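Local coordinates for protein acetylene hydratase (Pelobacter acetylenicus, PDB 2E7Z) that catalyses the hydration of acetylene to acetaldehyde, using a tungsten ion held by two molybdopterin guanine dinucleotides together with a [4Fe-4S] cluster, at residues P580-I585 with D703-D708; A134-I139 with M388-A393; S46-T51 with P615-D620. All blocks are in the same frame, centred on the assembly; numbering follows the deposited sequence.

Contact 1: residues P580-I585 with D703-D708; sequences PLQTEI and DDWNLD
Two loops of the C-terminal part meet here, 580-585, which leads into helix 588-593, and 703-708, whose short 3-10 turn at 704-706 carries Trp705. The six-membered end of the indole reaches the side chain of Gln582: CH2 of Trp705 lies 3.5 Å from Gln582 CD, with the amide plane turned 28° from the ring plane. CG of Trp705 is wedged between its own backbone N and carbonyl carbon (chi1 70°), which brings the six-membered end of the indole beside Gln582. Leu581 runs past the base of the same residue in the opposite sense, its CD1 4.0 Å from Trp705 CB. Within its own loop the indole NE1 donates to Asp703 OD2 over 3.2 Å, on the anti lone pair, and this bent bond (137°), tilted from the ring plane, probably restrains the ring. A water joins the backbones, accepting from Leu581 N at 2.8 Å and donating to Trp705 O at 2.7 Å; Lys298 also binds that carbonyl. An alanine here would probably leave the Gln582 side chain without the ring end beside it and Asp703 OD2 without its indole donor. Across the contact, then, the side chains join by packing alone, and the polar link passes through one water between main chains.

Contact 2: residues A134-I139 with M388-A393; sequences AMYMCI and MANPTA. With W (tungsten ion), chain G; MGD (2-amino-5,6-dimercapto-7-methyl-3,7,8a,9-tetrahydro-8-oxa-1,3,9,10-tetraaza-anthracen-4-one guanosine dinucleotide), chain E.
Met388 opens the segment beside Tyr136, its CE 3.8 Å from Tyr136 CD2 and its CB at the ring edge, in plane. The chain bends at its last torsion, and the sulfur stands obliquely to the ring in a Met-aromatic contact, SD 5.2 Å from the Tyr136 centroid. The carbonyl O of Met388 accepts from a water that also meets Tyr136 OH in the plane of the ring. Ala389 brings its carbonyl O near Tyr136 CE2, while Thr132 hydrogen-bonds to that oxygen. Asn390 then donates from ND2 to Tyr136 OH, 3.0 Å away and nearly straight at 164°; the hydroxyl lies close to the amide plane, which itself stands 83° from the ring. The phenol OH is also bonded to Gln711 O, and Asn390 ND2 to Gly712 O, tying both groups to the loop before strand 720-726. Asn390 is the N-cap of helix 391-400: its OD1 receives Ala393 N at 3.0 Å, on a lone pair in the carbonyl plane. The tyrosine it holds belongs to the tungsten-binding loop of this DMSO reductase family enzyme, where Cys138 SG coordinates the tungsten at 2.3 Å alongside the dithiolene sulfurs. Pro391, first in the helix, lays CD over the centre of the Tyr136 ring in a CH-pi contact, 3.4 Å from the centroid and only 7° off its normal. Beyond it, Thr392 OG1 is hydrogen-bonded to Asp702 OD2.

Contact 3: residues S46-T51 with P615-D620; sequences SVNADT and PGILRD. With SF4 (iron/sulfur cluster), chain D.
With CG anti to its carbonyl carbon (chi1 -64°), Asn48 extends its side chain across Ile617; there CG1 stands anti to the backbone N (chi1 -174°), which leaves CG2 between the backbone N and the carbonyl carbon as the branch that meets the amide. The contact sets the break between helices 44-47 and 49-53, next to the [4Fe-4S] cluster, against the short, weakly bonded helix about 617-621 in the molybdopterin dinucleotide-binding region. Ile617 CG2 lies 3.5 Å from Asn48 OD1, the two side chains crossing at about a right angle. Leu618 comes in obliquely, its CD2 4.0 Å from Asn48 ND2 and its CG near Asn48 CB. Asn48 ND2 is hydrogen-bonded to Met44 O; next to Ile617 and Leu618 the amide makes only van der Waals contacts. Thr51 adds a looser methyl contact, CG2 to Ile617 CG2 at 4.2 Å. On the cluster side Ser46 turns away from 615-620, and its CB is 3.5 Å from sulfide S4 of the cluster. Asn48 O takes two bonds from Thr51, one from the backbone N and one from OG1, which lies 2.7 Å away in the carbonyl plane. A single water bridges the two segments, donating to Thr51 OG1 at 3.0 Å and accepting from Leu618 N at 3.1 Å.

From the N terminus the chain first passes 46-51, beside the iron-sulfur cluster, and contact 3 closes only when 615-620 arrives, after 563 intervening residues. Within that span contact 2 opens at 134-139 and closes at 388-393, joining the tungsten-binding loop to the start of helix 391-400. Contact 1 opens later, at 580-585, before contact 3 has closed, and ends at 703-708, so contacts 1 and 3 cross while contacts 2 and 1 follow in series. Contact 3 ties the cluster region to the C-terminal part; contact 1 joins two loops of that part. Contacts 1 and 2 approach to about 4 Å between nearest atoms without touching; contact 3 is remote from both.

Contact 1: residues P580-I585 with D703-D708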
loop_
_atom_site.group_PDB
_atom_site.type_symbol
_atom_site.label_atom_id
_atom_site.label_comp_id
_atom_site.label_asym_id
_atom_site.label_seq_id
_atom_site.Cartn_x
_atom_site.Cartn_y
_atom_site.Cartn_z
ATOM N N PRO A 580 7.944 -9.124 19.302
ATOM C CA PRO A 580 7.454 -10.138 18.365
ATOM C C PRO A 580 7.839 -11.542 18.830
ATOM O O PRO A 580 8.841 -11.699 19.543
ATOM C CB PRO A 580 8.144 -9.762 17.055
ATOM C CG PRO A 580 8.351 -8.287 17.171
ATOM C CD PRO A 580 8.707 -8.062 18.626
ATOM N N LEU A 581 7.035 -12.547 18.458
ATOM C CA LEU A 581 7.241 -13.903 18.980
ATOM C C LEU A 581 8.466 -14.642 18.443
ATOM O O LEU A 581 8.790 -15.732 18.933
ATOM C CB LEU A 581 5.943 -14.723 18.833
ATOM C CG LEU A 581 4.728 -14.126 19.560
ATOM C CD1 LEU A 581 3.445 -14.918 19.294
ATOM C CD2 LEU A 581 4.984 -14.004 21.073
ATOM N N GLN A 582 9.156 -14.033 17.479
ATOM C CA GLN A 582 10.398 -14.544 16.899
ATOM C C GLN A 582 11.502 -13.501 16.885
ATOM O O GLN A 582 11.861 -12.958 15.835
ATOM C CB GLN A 582 10.185 -15.047 15.462
ATOM C CG GLN A 582 9.906 -16.495 15.369
ATOM C CD GLN A 582 10.128 -17.088 13.980
ATOM O OE1 GLN A 582 9.759 -18.231 13.737
ATOM N NE2 GLN A 582 10.726 -16.322 13.071
ATOM N N THR A 583 12.055 -13.233 18.058
ATOM C CA THR A 583 13.207 -12.365 18.150
ATOM C C THR A 583 14.192 -12.969 19.130
ATOM O O THR A 583 13.933 -14.021 19.727
ATOM C CB THR A 583 12.842 -10.934 18.618
ATOM O OG1 THR A 583 12.565 -10.937 20.028
ATOM C CG2 THR A 583 11.634 -10.389 17.839
ATOM N N GLU A 584 15.316 -12.286 19.311
ATOM C CA GLU A 584 16.320 -12.732 20.276
ATOM C C GLU A 584 15.844 -12.563 21.720
ATOM O O GLU A 584 16.339 -13.254 22.620
ATOM C CB GLU A 584 17.659 -12.036 20.022
ATOM C CG GLU A 584 18.269 -12.408 18.670
ATOM C CD GLU A 584 19.420 -11.506 18.257
ATOM O OE1 GLU A 584 19.182 -10.550 17.472
ATOM O OE2 GLU A 584 20.558 -11.759 18.724
ATOM N N ILE A 585 14.872 -11.674 21.934
ATOM C CA ILE A 585 14.263 -11.465 23.258
ATOM C C ILE A 585 13.223 -12.548 23.569
ATOM O O ILE A 585 13.231 -13.148 24.647
ATOM C CB ILE A 585 13.627 -10.045 23.391
ATOM C CG1 ILE A 585 14.666 -8.931 23.148
ATOM C CG2 ILE A 585 12.874 -9.873 24.727
ATOM C CD1 ILE A 585 15.873 -8.933 24.090
ATOM N N ASP A 703 0.808 -17.433 9.537
ATOM C CA ASP A 703 0.223 -18.019 10.741
ATOM C C ASP A 703 -0.113 -16.889 11.714
ATOM O O ASP A 703 0.498 -15.816 11.653
ATOM C CB ASP A 703 1.237 -18.907 11.443
ATOM C CG ASP A 703 1.733 -20.066 10.591
ATOM O OD1 ASP A 703 1.034 -20.522 9.657
ATOM O OD2 ASP A 703 2.857 -20.557 10.862
ATOM N N ASP A 704 -1.035 -17.143 12.632
ATOM C CA ASP A 704 -1.472 -16.088 13.546
ATOM C C ASP A 704 -0.311 -15.482 14.323
ATOM O O ASP A 704 -0.307 -14.267 14.584
ATOM C CB ASP A 704 -2.527 -16.625 14.523
ATOM C CG ASP A 704 -3.826 -17.012 13.849
ATOM O OD1 ASP A 704 -4.151 -16.474 12.759
ATOM O OD2 ASP A 704 -4.557 -17.851 14.439
ATOM N N TRP A 705 0.685 -16.289 14.684
ATOM C CA TRP A 705 1.818 -15.747 15.453
ATOM C C TRP A 705 2.507 -14.585 14.722
ATOM O O TRP A 705 3.022 -13.673 15.376
ATOM C CB TRP A 705 2.818 -16.848 15.858
ATOM C CG TRP A 705 3.600 -17.403 14.709
ATOM C CD1 TRP A 705 3.344 -18.560 14.030
ATOM C CD2 TRP A 705 4.766 -16.829 14.111
ATOM N NE1 TRP A 705 4.280 -18.738 13.037
ATOM C CE2 TRP A 705 5.163 -17.690 13.056
ATOM C CE3 TRP A 705 5.522 -15.673 14.362
ATOM C CZ2 TRP A 705 6.268 -17.423 12.229
ATOM C CZ3 TRP A 705 6.624 -15.403 13.547
ATOM C CH2 TRP A 705 7.003 -16.286 12.510
ATOM N N ASN A 706 2.492 -14.593 13.380
ATOM C CA ASN A 706 3.163 -13.551 12.598
ATOM C C ASN A 706 2.230 -12.478 12.036
ATOM O O ASN A 706 2.656 -11.696 11.178
ATOM C CB ASN A 706 3.968 -14.163 11.434
ATOM C CG ASN A 706 4.956 -13.179 10.821
ATOM O OD1 ASN A 706 5.057 -13.041 9.582
ATOM N ND2 ASN A 706 5.699 -12.516 11.648
ATOM N N LEU A 707 0.972 -12.484 12.469
ATOM C CA LEU A 707 -0.008 -11.453 12.072
ATOM C C LEU A 707 -0.267 -10.422 13.151
ATOM O O LEU A 707 -0.374 -10.758 14.333
ATOM C CB LEU A 707 -1.347 -12.063 11.622
ATOM C CG LEU A 707 -1.257 -13.058 10.450
ATOM C CD1 LEU A 707 -2.676 -13.521 10.113
ATOM C CD2 LEU A 707 -0.590 -12.438 9.219
ATOM N N ASP A 708 -0.349 -9.163 12.741
ATOM C CA ASP A 708 -0.886 -8.120 13.623
ATOM C C ASP A 708 -2.267 -8.594 14.092
ATOM O O ASP A 708 -3.128 -8.910 13.282
ATOM C CB ASP A 708 -0.947 -6.797 12.850
ATOM C CG ASP A 708 -1.499 -5.661 13.669
ATOM O OD1 ASP A 708 -2.734 -5.422 13.629
ATOM O OD2 ASP A 708 -0.679 -4.988 14.334
HETATM O O HOH W 1 5.129 -12.264 16.438
#

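Contact 2: residues A134-I139 with M388-A393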
loop_
_atom_site.group_PDB
_atom_site.type_symbol
_atom_site.label_atom_id
_atom_site.label_comp_id
_atom_site.label_asym_id
_atom_site.label_seq_id
_atom_site.Cartn_x
_atom_site.Cartn_y
_atom_site.Cartn_z
ATOM N N ALA A 134 -3.084 -5.369 -2.386
ATOM C CA ALA A 134 -1.801 -5.447 -1.720
ATOM C C ALA A 134 -1.664 -4.313 -0.721
ATOM O O ALA A 134 -0.840 -4.374 0.200
ATOM C CB ALA A 134 -0.696 -5.438 -2.762
ATOM N N MET A 135 -2.477 -3.275 -0.901
ATOM C CA MET A 135 -2.506 -2.154 0.040
ATOM C C MET A 135 -3.178 -2.493 1.384
ATOM O O MET A 135 -3.263 -1.651 2.294
ATOM C CB MET A 135 -3.139 -0.900 -0.598
ATOM C CG MET A 135 -4.664 -0.836 -0.594
ATOM S SD MET A 135 -5.214 0.655 -1.536
ATOM C CE MET A 135 -4.666 2.050 -0.492
ATOM N N TYR A 136 -3.581 -3.754 1.534
ATOM C CA TYR A 136 -3.973 -4.266 2.842
ATOM C C TYR A 136 -2.866 -4.082 3.878
ATOM O O TYR A 136 -3.160 -4.015 5.081
ATOM C CB TYR A 136 -4.344 -5.740 2.741
ATOM C CG TYR A 136 -5.193 -6.277 3.874
ATOM C CD1 TYR A 136 -4.597 -6.805 5.013
ATOM C CD2 TYR A 136 -6.586 -6.258 3.791
ATOM C CE1 TYR A 136 -5.379 -7.297 6.053
ATOM C CE2 TYR A 136 -7.392 -6.758 4.826
ATOM C CZ TYR A 136 -6.771 -7.294 5.953
ATOM O OH TYR A 136 -7.536 -7.844 6.963
ATOM N N MET A 137 -1.603 -3.988 3.454
ATOM C CA MET A 137 -0.535 -3.621 4.396
ATOM C C MET A 137 0.252 -2.420 3.917
ATOM O O MET A 137 1.461 -2.334 4.154
ATOM C CB MET A 137 0.401 -4.800 4.737
ATOM C CG MET A 137 1.230 -5.314 3.588
ATOM S SD MET A 137 2.197 -6.733 4.164
ATOM C CE MET A 137 3.047 -7.217 2.662
ATOM N N CYS A 138 -0.409 -1.507 3.206
ATOM C CA CYS A 138 0.216 -0.233 2.847
ATOM C C CYS A 138 -0.887 0.774 2.575
ATOM O O CYS A 138 -1.501 0.727 1.527
ATOM C CB CYS A 138 1.152 -0.378 1.638
ATOM S SG CYS A 138 1.965 1.186 1.208
ATOM N N ILE A 139 -1.159 1.646 3.547
ATOM C CA ILE A 139 -2.155 2.713 3.445
ATOM C C ILE A 139 -3.584 2.247 3.679
ATOM O O ILE A 139 -4.321 2.916 4.381
ATOM C CB ILE A 139 -2.002 3.617 2.157
ATOM C CG1 ILE A 139 -0.609 4.265 2.161
ATOM C CG2 ILE A 139 -3.111 4.668 2.121
ATOM C CD1 ILE A 139 -0.215 4.994 0.888
ATOM N N MET A 388 -12.465 -4.701 3.115
ATOM C CA MET A 388 -11.547 -5.621 2.448
ATOM C C MET A 388 -11.557 -7.002 3.045
ATOM O O MET A 388 -11.577 -7.203 4.278
ATOM C CB MET A 388 -10.109 -5.077 2.521
ATOM C CG MET A 388 -9.965 -3.622 2.084
ATOM S SD MET A 388 -8.245 -3.065 2.019
ATOM C CE MET A 388 -7.917 -2.704 3.767
ATOM N N ALA A 389 -11.442 -7.983 2.154
ATOM C CA ALA A 389 -11.181 -9.336 2.592
ATOM C C ALA A 389 -9.760 -9.433 3.111
ATOM O O ALA A 389 -8.833 -8.845 2.553
ATOM C CB ALA A 389 -11.387 -10.329 1.423
ATOM N N ASN A 390 -9.561 -10.240 4.138
ATOM C CA ASN A 390 -8.245 -10.480 4.681
ATOM C C ASN A 390 -7.502 -11.389 3.683
ATOM O O ASN A 390 -8.034 -12.418 3.287
ATOM C CB ASN A 390 -8.356 -11.209 6.011
ATOM C CG ASN A 390 -7.014 -11.532 6.614
ATOM O OD1 ASN A 390 -6.562 -12.658 6.491
ATOM N ND2 ASN A 390 -6.374 -10.552 7.285
ATOM N N PRO A 391 -6.287 -11.010 3.245
ATOM C CA PRO A 391 -5.607 -11.860 2.239
ATOM C C PRO A 391 -5.365 -13.300 2.668
ATOM O O PRO A 391 -5.537 -14.219 1.864
ATOM C CB PRO A 391 -4.266 -11.120 2.014
ATOM C CG PRO A 391 -4.653 -9.669 2.301
ATOM C CD PRO A 391 -5.502 -9.800 3.522
ATOM N N THR A 392 -4.944 -13.519 3.910
ATOM C CA THR A 392 -4.722 -14.875 4.364
ATOM C C THR A 392 -6.036 -15.666 4.307
ATOM O O THR A 392 -6.059 -16.809 3.876
ATOM C CB THR A 392 -4.145 -14.860 5.821
ATOM O OG1 THR A 392 -2.885 -14.172 5.788
ATOM C CG2 THR A 392 -3.947 -16.275 6.349
ATOM N N ALA A 393 -7.147 -15.062 4.750
ATOM C CA ALA A 393 -8.439 -15.746 4.638
ATOM C C ALA A 393 -8.792 -16.024 3.177
ATOM O O ALA A 393 -9.337 -17.092 2.853
ATOM C CB ALA A 393 -9.550 -14.948 5.297
HETATM W W W G . 3.255 1.047 -0.736
HETATM P PB MGD E . 3.024 -5.618 -7.686
HETATM O O1B MGD E . 2.722 -6.757 -6.744
HETATM O O2B MGD E . 4.386 -5.468 -8.258
HETATM O O3B MGD E . 2.686 -4.201 -7.014
HETATM O O3A MGD E . 1.505 -3.853 -4.824
HETATM P PA MGD E . 1.325 -3.599 -6.407
HETATM O O1A MGD E . 1.367 -2.140 -6.749
HETATM O O2A MGD E . 0.145 -4.429 -6.811
HETATM O "O5'" MGD E . 1.956 -5.751 -8.886
HETATM C "C5'" MGD E . 1.698 -4.626 -9.708
HETATM C "C4'" MGD E . 1.355 -5.173 -11.080
HETATM O "O4'" MGD E . 0.796 -4.090 -11.840
HETATM C "C3'" MGD E . 2.574 -5.600 -11.892
HETATM O "O3'" MGD E . 2.402 -6.968 -12.301
HETATM C "C2'" MGD E . 2.651 -4.644 -13.101
HETATM O "O2'" MGD E . 3.119 -5.215 -14.339
HETATM C "C1'" MGD E . 1.212 -4.218 -13.218
HETATM N N9 MGD E . 0.967 -2.889 -13.797
HETATM C C8 MGD E . 1.685 -1.755 -13.601
HETATM N N7 MGD E . 1.102 -0.709 -14.209
HETATM C C5 MGD E . -0.052 -1.166 -14.744
HETATM C C6 MGD E . -1.153 -0.612 -15.513
HETATM O O6 MGD E . -1.187 0.599 -15.816
HETATM N N1 MGD E . -2.140 -1.464 -15.836
HETATM C C2 MGD E . -2.137 -2.771 -15.595
HETATM N N2 MGD E . -3.210 -3.519 -15.984
HETATM N N3 MGD E . -1.158 -3.347 -14.904
HETATM C C4 MGD E . -0.131 -2.589 -14.470
HETATM C C10 MGD E . 2.223 -2.875 -4.071
HETATM C C11 MGD E . 1.932 -3.151 -2.612
HETATM O O11 MGD E . 2.551 -4.404 -2.327
HETATM C C12 MGD E . 2.507 -2.054 -1.750
HETATM S S12 MGD E . 2.088 -0.436 -2.113
HETATM C C13 MGD E . 3.279 -2.342 -0.689
HETATM S S13 MGD E . 4.048 -1.131 0.229
HETATM C C14 MGD E . 3.549 -3.744 -0.236
HETATM N N15 MGD E . 4.926 -4.145 -0.479
HETATM C C16 MGD E . 5.180 -5.453 -0.186
HETATM C C17 MGD E . 6.470 -5.955 0.306
HETATM O O17 MGD E . 7.425 -5.170 0.496
HETATM N N18 MGD E . 6.576 -7.276 0.552
HETATM C C19 MGD E . 5.557 -8.153 0.368
HETATM N N19 MGD E . 5.728 -9.467 0.625
HETATM N N20 MGD E . 4.365 -7.762 -0.102
HETATM C C21 MGD E . 4.130 -6.471 -0.369
HETATM N N22 MGD E . 2.924 -6.098 -0.806
HETATM C C23 MGD E . 2.568 -4.700 -0.934
HETATM O O HOH W 2 -10.186 -8.099 6.608
HETATM O O HOH W 3 1.907 2.486 -1.266
#

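Contact 3: residues S46-T51 with P615-D620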
loop_
_atom_site.group_PDB
_atom_site.type_symbol
_atom_site.label_atom_id
_atom_site.label_comp_id
_atom_site.label_asym_id
_atom_site.label_seq_id
_atom_site.Cartn_x
_atom_site.Cartn_y
_atom_site.Cartn_z
ATOM N N SER A 46 10.585 6.940 -14.226
ATOM C CA SER A 46 9.768 7.767 -15.107
ATOM C C SER A 46 10.476 8.158 -16.395
ATOM O O SER A 46 9.894 8.084 -17.482
ATOM C CB SER A 46 9.318 9.014 -14.372
ATOM O OG SER A 46 8.287 9.672 -15.081
ATOM N N VAL A 47 11.730 8.589 -16.270
ATOM C CA VAL A 47 12.520 8.973 -17.442
ATOM C C VAL A 47 12.527 7.863 -18.477
ATOM O O VAL A 47 12.466 8.109 -19.685
ATOM C CB VAL A 47 13.973 9.303 -17.052
ATOM C CG1 VAL A 47 14.882 9.385 -18.303
ATOM C CG2 VAL A 47 13.993 10.599 -16.274
ATOM N N ASN A 48 12.598 6.627 -17.989
ATOM C CA ASN A 48 12.696 5.469 -18.855
ATOM C C ASN A 48 11.383 4.709 -19.000
ATOM O O ASN A 48 11.374 3.577 -19.457
ATOM C CB ASN A 48 13.791 4.545 -18.342
ATOM C CG ASN A 48 15.161 5.197 -18.412
ATOM O OD1 ASN A 48 15.694 5.426 -19.502
ATOM N ND2 ASN A 48 15.741 5.498 -17.255
ATOM N N ALA A 49 10.269 5.344 -18.637
ATOM C CA ALA A 49 8.985 4.664 -18.715
ATOM C C ALA A 49 8.596 4.183 -20.105
ATOM O O ALA A 49 7.917 3.161 -20.256
ATOM C CB ALA A 49 7.877 5.543 -18.105
ATOM N N ASP A 50 9.032 4.912 -21.133
ATOM C CA ASP A 50 8.681 4.504 -22.493
ATOM C C ASP A 50 9.353 3.194 -22.882
ATOM O O ASP A 50 8.831 2.485 -23.725
ATOM C CB ASP A 50 8.943 5.604 -23.529
ATOM C CG ASP A 50 8.047 5.471 -24.767
ATOM O OD1 ASP A 50 6.857 5.121 -24.579
ATOM O OD2 ASP A 50 8.548 5.688 -25.913
ATOM N N THR A 51 10.460 2.843 -22.219
ATOM C CA THR A 51 11.098 1.537 -22.491
ATOM C C THR A 51 10.224 0.375 -22.002
ATOM O O THR A 51 10.350 -0.760 -22.476
ATOM C CB THR A 51 12.495 1.379 -21.858
ATOM O OG1 THR A 51 12.354 1.252 -20.439
ATOM C CG2 THR A 51 13.405 2.567 -22.199
ATOM N N PRO A 615 14.112 -7.099 -19.373
ATOM C CA PRO A 615 15.406 -6.665 -19.886
ATOM C C PRO A 615 15.358 -5.220 -20.370
ATOM O O PRO A 615 14.488 -4.854 -21.161
ATOM C CB PRO A 615 15.666 -7.630 -21.052
ATOM C CG PRO A 615 15.022 -8.903 -20.621
ATOM C CD PRO A 615 13.741 -8.429 -19.901
ATOM N N GLY A 616 16.284 -4.404 -19.880
ATOM C CA GLY A 616 16.366 -3.016 -20.303
ATOM C C GLY A 616 17.192 -2.195 -19.357
ATOM O O GLY A 616 17.786 -2.725 -18.395
ATOM N N ILE A 617 17.215 -0.889 -19.613
ATOM C CA ILE A 617 18.017 0.055 -18.836
ATOM C C ILE A 617 17.732 0.007 -17.339
ATOM O O ILE A 617 18.661 0.025 -16.531
ATOM C CB ILE A 617 17.926 1.511 -19.422
ATOM C CG1 ILE A 617 18.885 2.476 -18.703
ATOM C CG2 ILE A 617 16.478 2.016 -19.460
ATOM C CD1 ILE A 617 19.175 3.758 -19.485
ATOM N N LEU A 618 16.452 -0.078 -16.959
ATOM C CA LEU A 618 16.139 -0.107 -15.544
ATOM C C LEU A 618 16.635 -1.394 -14.865
ATOM O O LEU A 618 17.249 -1.333 -13.779
ATOM C CB LEU A 618 14.631 0.080 -15.342
ATOM C CG LEU A 618 14.117 1.471 -15.740
ATOM C CD1 LEU A 618 12.582 1.485 -15.696
ATOM C CD2 LEU A 618 14.663 2.551 -14.816
ATOM N N ARG A 619 16.382 -2.544 -15.500
ATOM C CA ARG A 619 16.872 -3.834 -14.970
ATOM C C ARG A 619 18.386 -3.835 -14.821
ATOM O O ARG A 619 18.917 -4.366 -13.846
ATOM C CB ARG A 619 16.428 -4.997 -15.850
ATOM C CG ARG A 619 16.974 -6.372 -15.438
ATOM C CD ARG A 619 16.515 -6.858 -14.037
ATOM N NE ARG A 619 17.141 -8.154 -13.766
ATOM C CZ ARG A 619 16.746 -9.313 -14.298
ATOM N NH1 ARG A 619 15.691 -9.367 -15.117
ATOM N NH2 ARG A 619 17.405 -10.429 -14.002
ATOM N N ASP A 620 19.064 -3.207 -15.770
ATOM C CA ASP A 620 20.536 -3.162 -15.760
ATOM C C ASP A 620 21.119 -2.400 -14.570
ATOM O O ASP A 620 22.254 -2.672 -14.162
ATOM C CB ASP A 620 21.054 -2.549 -17.064
ATOM C CG ASP A 620 20.982 -3.505 -18.241
ATOM O OD1 ASP A 620 20.696 -4.704 -18.039
ATOM O OD2 ASP A 620 21.249 -3.061 -19.388
HETATM FE FE1 SF4 D . 9.590 8.579 -10.011
HETATM FE FE2 SF4 D . 7.189 8.640 -11.221
HETATM FE FE3 SF4 D . 7.702 10.289 -9.136
HETATM FE FE4 SF4 D . 7.376 7.660 -8.726
HETATM S S1 SF4 D . 5.770 9.060 -9.468
HETATM S S2 SF4 D . 9.031 9.004 -7.799
HETATM S S3 SF4 D . 8.299 6.756 -10.645
HETATM S S4 SF4 D . 8.769 10.329 -11.185
HETATM O O HOH W 4 14.079 -0.604 -18.916
#